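PDB 3KEZ: putative sugar binding protein from Bacteroides vulgatus ATCC 8482, which probably binds sugars at the bacterial outer membrane as a calcium-containing member of the SusD family of nutrient-binding proteins. Local coordinates for residues 269-274 with 326-331; 316-321 with 391-396. All coordinates share one frame; numbering follows the deposited sequence.

Interaction 1 of 2, residues 269-274 with 326-331. With CA (calcium ion), chain C.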
loop_
_atom_site.group_PDB
_atom_site.type_symbol
_atom_site.label_atom_id
_atom_site.label_comp_id
_atom_site.label_asym_id
_atom_site.label_seq_id
_atom_site.Cartn_x
_atom_site.Cartn_y
_atom_site.Cartn_z
ATOM N N LYS A 269 -3.503 16.443 -11.016
ATOM C CA LYS A 269 -4.091 15.490 -11.970
ATOM C C LYS A 269 -3.342 14.153 -12.121
ATOM O O LYS A 269 -3.835 13.243 -12.804
ATOM C CB LYS A 269 -4.283 16.168 -13.321
ATOM C CG LYS A 269 -5.413 17.216 -13.350
ATOM C CD LYS A 269 -5.465 17.934 -14.710
ATOM C CE LYS A 269 -6.544 19.024 -14.733
ATOM N NZ LYS A 269 -6.634 19.703 -16.060
ATOM N N GLU A 270 -2.175 14.003 -11.490
ATOM C CA GLU A 270 -1.500 12.683 -11.479
ATOM C C GLU A 270 -1.878 11.835 -10.255
ATOM O O GLU A 270 -1.288 10.788 -10.009
ATOM C CB GLU A 270 0.020 12.835 -11.612
ATOM C CG GLU A 270 0.418 13.492 -12.918
ATOM C CD GLU A 270 1.894 13.385 -13.240
ATOM O OE1 GLU A 270 2.712 13.339 -12.297
ATOM O OE2 GLU A 270 2.216 13.377 -14.454
ATOM N N SER A 271 -2.913 12.255 -9.537
ATOM C CA SER A 271 -3.421 11.518 -8.383
ATOM C C SER A 271 -4.274 10.321 -8.835
ATOM O O SER A 271 -4.768 10.297 -9.961
ATOM C CB SER A 271 -4.289 12.450 -7.523
ATOM O OG SER A 271 -5.521 12.722 -8.184
HETATM N N MSE A 272 -4.472 9.362 -7.946
HETATM C CA MSE A 272 -5.271 8.151 -8.264
HETATM C C MSE A 272 -6.668 8.500 -8.744
HETATM O O MSE A 272 -7.197 7.853 -9.665
HETATM C CB MSE A 272 -5.326 7.192 -7.067
HETATM C CG MSE A 272 -3.964 6.621 -6.653
HETATM SE SE MSE A 272 -3.277 5.515 -8.048
HETATM C CE MSE A 272 -4.350 3.880 -7.781
ATOM N N GLY A 273 -7.254 9.539 -8.138
ATOM C CA GLY A 273 -8.584 9.987 -8.483
ATOM C C GLY A 273 -8.687 10.391 -9.938
ATOM O O GLY A 273 -9.700 10.126 -10.584
ATOM N N TYR A 274 -7.645 11.045 -10.449
ATOM C CA TYR A 274 -7.626 11.450 -11.858
ATOM C C TYR A 274 -7.099 10.336 -12.783
ATOM O O TYR A 274 -7.504 10.254 -13.939
ATOM C CB TYR A 274 -6.797 12.713 -12.029
ATOM C CG TYR A 274 -7.287 13.667 -13.088
ATOM C CD1 TYR A 274 -8.386 14.496 -12.868
ATOM C CD2 TYR A 274 -6.622 13.769 -14.303
ATOM C CE1 TYR A 274 -8.822 15.397 -13.865
ATOM C CE2 TYR A 274 -7.054 14.653 -15.287
ATOM C CZ TYR A 274 -8.136 15.464 -15.060
ATOM O OH TYR A 274 -8.512 16.326 -16.052
ATOM N N ASN A 326 -13.541 17.816 -6.851
ATOM C CA ASN A 326 -13.182 17.221 -8.133
ATOM C C ASN A 326 -12.627 15.803 -7.865
ATOM O O ASN A 326 -12.141 15.530 -6.783
ATOM C CB ASN A 326 -12.110 18.101 -8.802
ATOM C CG ASN A 326 -11.819 17.700 -10.235
ATOM O OD1 ASN A 326 -10.956 16.847 -10.501
ATOM N ND2 ASN A 326 -12.504 18.351 -11.176
ATOM N N ILE A 327 -12.699 14.910 -8.841
ATOM C CA ILE A 327 -12.059 13.578 -8.688
ATOM C C ILE A 327 -10.563 13.708 -8.360
ATOM O O ILE A 327 -9.973 12.829 -7.724
ATOM C CB ILE A 327 -12.231 12.685 -9.925
ATOM C CG1 ILE A 327 -11.742 13.382 -11.207
ATOM C CG2 ILE A 327 -13.693 12.232 -10.049
ATOM C CD1 ILE A 327 -11.660 12.463 -12.419
ATOM N N THR A 328 -9.930 14.788 -8.806
ATOM C CA THR A 328 -8.542 15.009 -8.476
ATOM C C THR A 328 -8.232 14.896 -6.969
ATOM O O THR A 328 -7.155 14.433 -6.577
ATOM C CB THR A 328 -8.087 16.389 -8.973
ATOM O OG1 THR A 328 -8.118 16.402 -10.405
ATOM C CG2 THR A 328 -6.708 16.683 -8.496
ATOM N N ASP A 329 -9.176 15.310 -6.128
ATOM C CA ASP A 329 -8.922 15.423 -4.715
ATOM C C ASP A 329 -9.525 14.292 -3.900
ATOM O O ASP A 329 -9.628 14.401 -2.672
ATOM C CB ASP A 329 -9.384 16.786 -4.241
ATOM C CG ASP A 329 -8.644 17.893 -4.943
ATOM O OD1 ASP A 329 -7.409 17.736 -5.104
ATOM O OD2 ASP A 329 -9.286 18.880 -5.367
ATOM N N ALA A 330 -9.831 13.167 -4.561
ATOM C CA ALA A 330 -10.260 11.967 -3.864
ATOM C C ALA A 330 -9.189 11.557 -2.880
ATOM O O ALA A 330 -7.975 11.594 -3.194
ATOM C CB ALA A 330 -10.541 10.832 -4.842
ATOM N N ASN A 331 -9.646 11.168 -1.692
ATOM C CA ASN A 331 -8.796 10.601 -0.658
ATOM C C ASN A 331 -8.335 9.220 -1.071
ATOM O O ASN A 331 -8.963 8.581 -1.913
ATOM C CB ASN A 331 -9.551 10.524 0.686
ATOM C CG ASN A 331 -9.882 11.923 1.283
ATOM O OD1 ASN A 331 -9.474 12.944 0.736
ATOM N ND2 ASN A 331 -10.612 11.952 2.423
HETATM CA CA CA C . -10.825 14.555 -0.643
HETATM O O HOH W 1 -7.101 11.382 -5.786
HETATM O O HOH W 2 -11.914 15.381 1.563
#
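Where the chain turns into the short helix starting at Met272, it lies against the loop 326-331, and the backbones pack tightly at a glycine. Gly273 CA sits 3.3 Å from Ile327 O in a CA-H...O contact, and Ala330 CB approaches the same carbon; a beta carbon on residue 273 would run straight into Ile327 O, so only glycine suits the spot. Next to it the branched Ile327 side chain crosses that of Tyr274 at about a right angle, its CD1 3.9 Å from Tyr274 CD1. Lys269, with its extended chain, lays CG over the centre of one face of the Tyr274 ring, 3.5 Å above the plane.

The polar contacts gather around Thr328. Ser271, the N-cap residue of the helix, brings OG within 2.9 Å of Thr328 O. Water 1 ties the two backbones together, accepting from Gly273 N and donating to Thr328 O and Ala330 O. Within the loop, Asn326 OD1 takes two bonds: Thr328 N, 2.9 Å away, lies in the carbonyl plane on a lone pair, whereas Thr328 OG1 donates from above that plane. The first makes an Asx turn; the second holds the threonine hydroxyl beside the tyrosine, OG1 3.1 Å from Tyr274 CD1.

Calcium sits at the far end of the loop, bound by Asp329 O at 2.4 Å, Asn331 OD1 at 2.5 Å and water 2. This is the later part of a calcium site completed by Gln322, Glu325 and Asn261, with an Asx turn between Glu325 and Asp329 and a helix N terminus behind it.

Interaction 2 of 2, residues 316-321 with 391-396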
loop_
_atom_site.group_PDB
_atom_site.type_symbol
_atom_site.label_atom_id
_atom_site.label_comp_id
_atom_site.label_asym_id
_atom_site.label_seq_id
_atom_site.Cartn_x
_atom_site.Cartn_y
_atom_site.Cartn_z
ATOM N N VAL A 316 -11.452 1.443 -12.083
ATOM C CA VAL A 316 -11.781 1.131 -10.704
ATOM C C VAL A 316 -12.143 2.431 -10.001
ATOM O O VAL A 316 -11.303 3.275 -9.741
ATOM C CB VAL A 316 -10.638 0.418 -9.993
ATOM C CG1 VAL A 316 -10.992 0.126 -8.520
ATOM C CG2 VAL A 316 -10.295 -0.882 -10.758
ATOM N N ASN A 317 -13.418 2.576 -9.687
ATOM C CA ASN A 317 -13.976 3.822 -9.170
ATOM C C ASN A 317 -13.936 3.859 -7.642
ATOM O O ASN A 317 -14.956 4.133 -6.975
ATOM C CB ASN A 317 -15.433 3.968 -9.671
ATOM C CG ASN A 317 -15.952 5.387 -9.561
ATOM O OD1 ASN A 317 -15.201 6.325 -9.783
ATOM N ND2 ASN A 317 -17.232 5.550 -9.198
ATOM N N LYS A 318 -12.759 3.615 -7.080
ATOM C CA LYS A 318 -12.579 3.652 -5.616
ATOM C C LYS A 318 -12.187 5.021 -5.099
ATOM O O LYS A 318 -12.332 5.310 -3.916
ATOM C CB LYS A 318 -11.520 2.636 -5.173
ATOM C CG LYS A 318 -11.949 1.202 -5.401
ATOM C CD LYS A 318 -10.875 0.182 -4.996
ATOM C CE LYS A 318 -11.471 -1.206 -4.812
ATOM N NZ LYS A 318 -10.453 -2.244 -4.366
ATOM N N TYR A 319 -11.633 5.829 -5.981
ATOM C CA TYR A 319 -11.200 7.169 -5.628
ATOM C C TYR A 319 -12.336 8.140 -5.932
ATOM O O TYR A 319 -12.347 8.837 -6.942
ATOM C CB TYR A 319 -9.924 7.475 -6.383
ATOM C CG TYR A 319 -8.873 6.468 -5.971
ATOM C CD1 TYR A 319 -8.172 6.610 -4.764
ATOM C CD2 TYR A 319 -8.636 5.321 -6.731
ATOM C CE1 TYR A 319 -7.254 5.644 -4.345
ATOM C CE2 TYR A 319 -7.714 4.341 -6.308
ATOM C CZ TYR A 319 -7.022 4.517 -5.140
ATOM O OH TYR A 319 -6.096 3.559 -4.776
ATOM N N GLN A 320 -13.307 8.136 -5.029
ATOM C CA GLN A 320 -14.541 8.907 -5.194
ATOM C C GLN A 320 -14.336 10.219 -4.459
ATOM O O GLN A 320 -13.927 10.235 -3.312
ATOM C CB GLN A 320 -15.758 8.119 -4.658
ATOM C CG GLN A 320 -15.974 6.800 -5.448
ATOM C CD GLN A 320 -17.095 5.935 -4.933
ATOM O OE1 GLN A 320 -17.825 6.348 -4.044
ATOM N NE2 GLN A 320 -17.244 4.712 -5.504
ATOM N N PRO A 321 -14.560 11.328 -5.145
ATOM C CA PRO A 321 -14.378 12.586 -4.432
ATOM C C PRO A 321 -15.401 12.730 -3.298
ATOM O O PRO A 321 -16.512 12.177 -3.379
ATOM C CB PRO A 321 -14.638 13.632 -5.520
ATOM C CG PRO A 321 -15.593 12.950 -6.470
ATOM C CD PRO A 321 -15.183 11.505 -6.467
ATOM N N GLU A 391 -10.721 -7.857 -3.700
ATOM C CA GLU A 391 -10.908 -6.810 -2.694
ATOM C C GLU A 391 -9.979 -5.597 -2.847
ATOM O O GLU A 391 -10.407 -4.469 -2.633
ATOM C CB GLU A 391 -10.761 -7.402 -1.287
ATOM C CG GLU A 391 -11.128 -6.412 -0.225
ATOM C CD GLU A 391 -12.566 -5.957 -0.347
ATOM O OE1 GLU A 391 -13.455 -6.840 -0.478
ATOM O OE2 GLU A 391 -12.816 -4.728 -0.306
ATOM N N LEU A 392 -8.721 -5.810 -3.236
ATOM C CA LEU A 392 -7.710 -4.773 -3.155
ATOM C C LEU A 392 -7.244 -4.216 -4.513
ATOM O O LEU A 392 -6.263 -3.505 -4.584
ATOM C CB LEU A 392 -6.525 -5.273 -2.336
ATOM C CG LEU A 392 -6.828 -5.649 -0.860
ATOM C CD1 LEU A 392 -5.506 -5.992 -0.124
ATOM C CD2 LEU A 392 -7.518 -4.501 -0.123
ATOM N N VAL A 393 -7.956 -4.548 -5.578
ATOM C CA VAL A 393 -7.693 -3.994 -6.900
ATOM C C VAL A 393 -7.632 -2.437 -6.850
ATOM O O VAL A 393 -8.495 -1.765 -6.218
ATOM C CB VAL A 393 -8.689 -4.539 -7.946
ATOM C CG1 VAL A 393 -10.131 -4.121 -7.637
ATOM C CG2 VAL A 393 -8.242 -4.151 -9.344
ATOM N N ALA A 394 -6.543 -1.907 -7.433
ATOM C CA ALA A 394 -6.255 -0.432 -7.545
ATOM C C ALA A 394 -5.772 0.211 -6.230
ATOM O O ALA A 394 -5.668 1.444 -6.137
ATOM C CB ALA A 394 -7.456 0.352 -8.153
ATOM N N GLU A 395 -5.446 -0.634 -5.236
ATOM C CA GLU A 395 -4.921 -0.182 -3.940
ATOM C C GLU A 395 -3.460 -0.617 -3.742
ATOM O O GLU A 395 -2.910 -0.426 -2.673
ATOM C CB GLU A 395 -5.790 -0.656 -2.763
ATOM C CG GLU A 395 -7.243 -0.134 -2.777
ATOM C CD GLU A 395 -8.135 -0.819 -1.773
ATOM O OE1 GLU A 395 -7.986 -0.581 -0.553
ATOM O OE2 GLU A 395 -9.038 -1.554 -2.201
ATOM N N GLY A 396 -2.825 -1.146 -4.788
ATOM C CA GLY A 396 -1.370 -1.273 -4.812
ATOM C C GLY A 396 -0.744 -2.553 -4.301
ATOM O O GLY A 396 0.474 -2.564 -3.976
#
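Charge and hydrogen bonding dominate this buried contact, in which Lys318 reaches into the turn that follows helix 381-392. Its chain is extended beyond CG, so the ammonium group arrives tip first among three acceptors. Lys318 NZ donates to Val393 O at 2.7 Å, in the carbonyl plane and on a lone pair, and to Glu391 O at 2.8 Å from above the carbonyl plane. The third bond, from Lys318 NZ to Glu395 OE2 at 2.7 Å, is a salt bridge that uses the anti lone pair of that oxygen. The carbonyls at the helix end would probably favour the protonated lysine. Arg336 holds the other oxygen of Glu395, while the carboxylate of Glu391 is engaged by Tyr239 and several arginines. An alanine in place of Lys318 removes the ammonium group, and the loss of its three bonds would probably loosen the turn against 316-321 and leave the buried Glu395 less well balanced.

Tyr319 adds a fourth hydrogen bond, its long ring carrying the donor Tyr319 OH to within 2.6 Å of Ala394 O, which lies in the ring plane at its edge.

Apolar packing lies alongside. Val316 sets CG1 3.6 Å from Ala394 CB, and its CG2 meets Val393 CG2 at 4.1 Å as the two valines cross obliquely. Met55 of strand 55-57 touches all three residues.

The chain leaves helix 381-392 through a type II beta turn, Leu392 to Glu395, closed by Glu395 N donating to Leu392 O. Its third position, which needs positive phi and is commonest as glycine, is Ala394 (76°), whose small CB is tolerated and packs on Val316. Lys318 binds the carbonyls of Glu391 and Val393, and Tyr319 that of Ala394, within the SusD-family region.

From the N terminus the order is 269-274, 316-321, 326-331, 391-396, so the two loops cross instead of nesting: interaction 2 opens before interaction 1 has closed. Interaction 1 closes a loop of 51 residues that carries helix 288-295 and strands 306-309 and 313-316, bringing helix 272-275 to the calcium loop. Interaction 2 spans 69 residues, including strand 332-336 and helices 337-350 and 354-368, and returns the end of helix 381-392 to the chain just after strand 313-316. The shared piece is 316-331. Their centres are about 11 Å apart, and they touch directly: selenomethionine Met272 packs on Ala394 and Tyr319, and Ala330 on Tyr319.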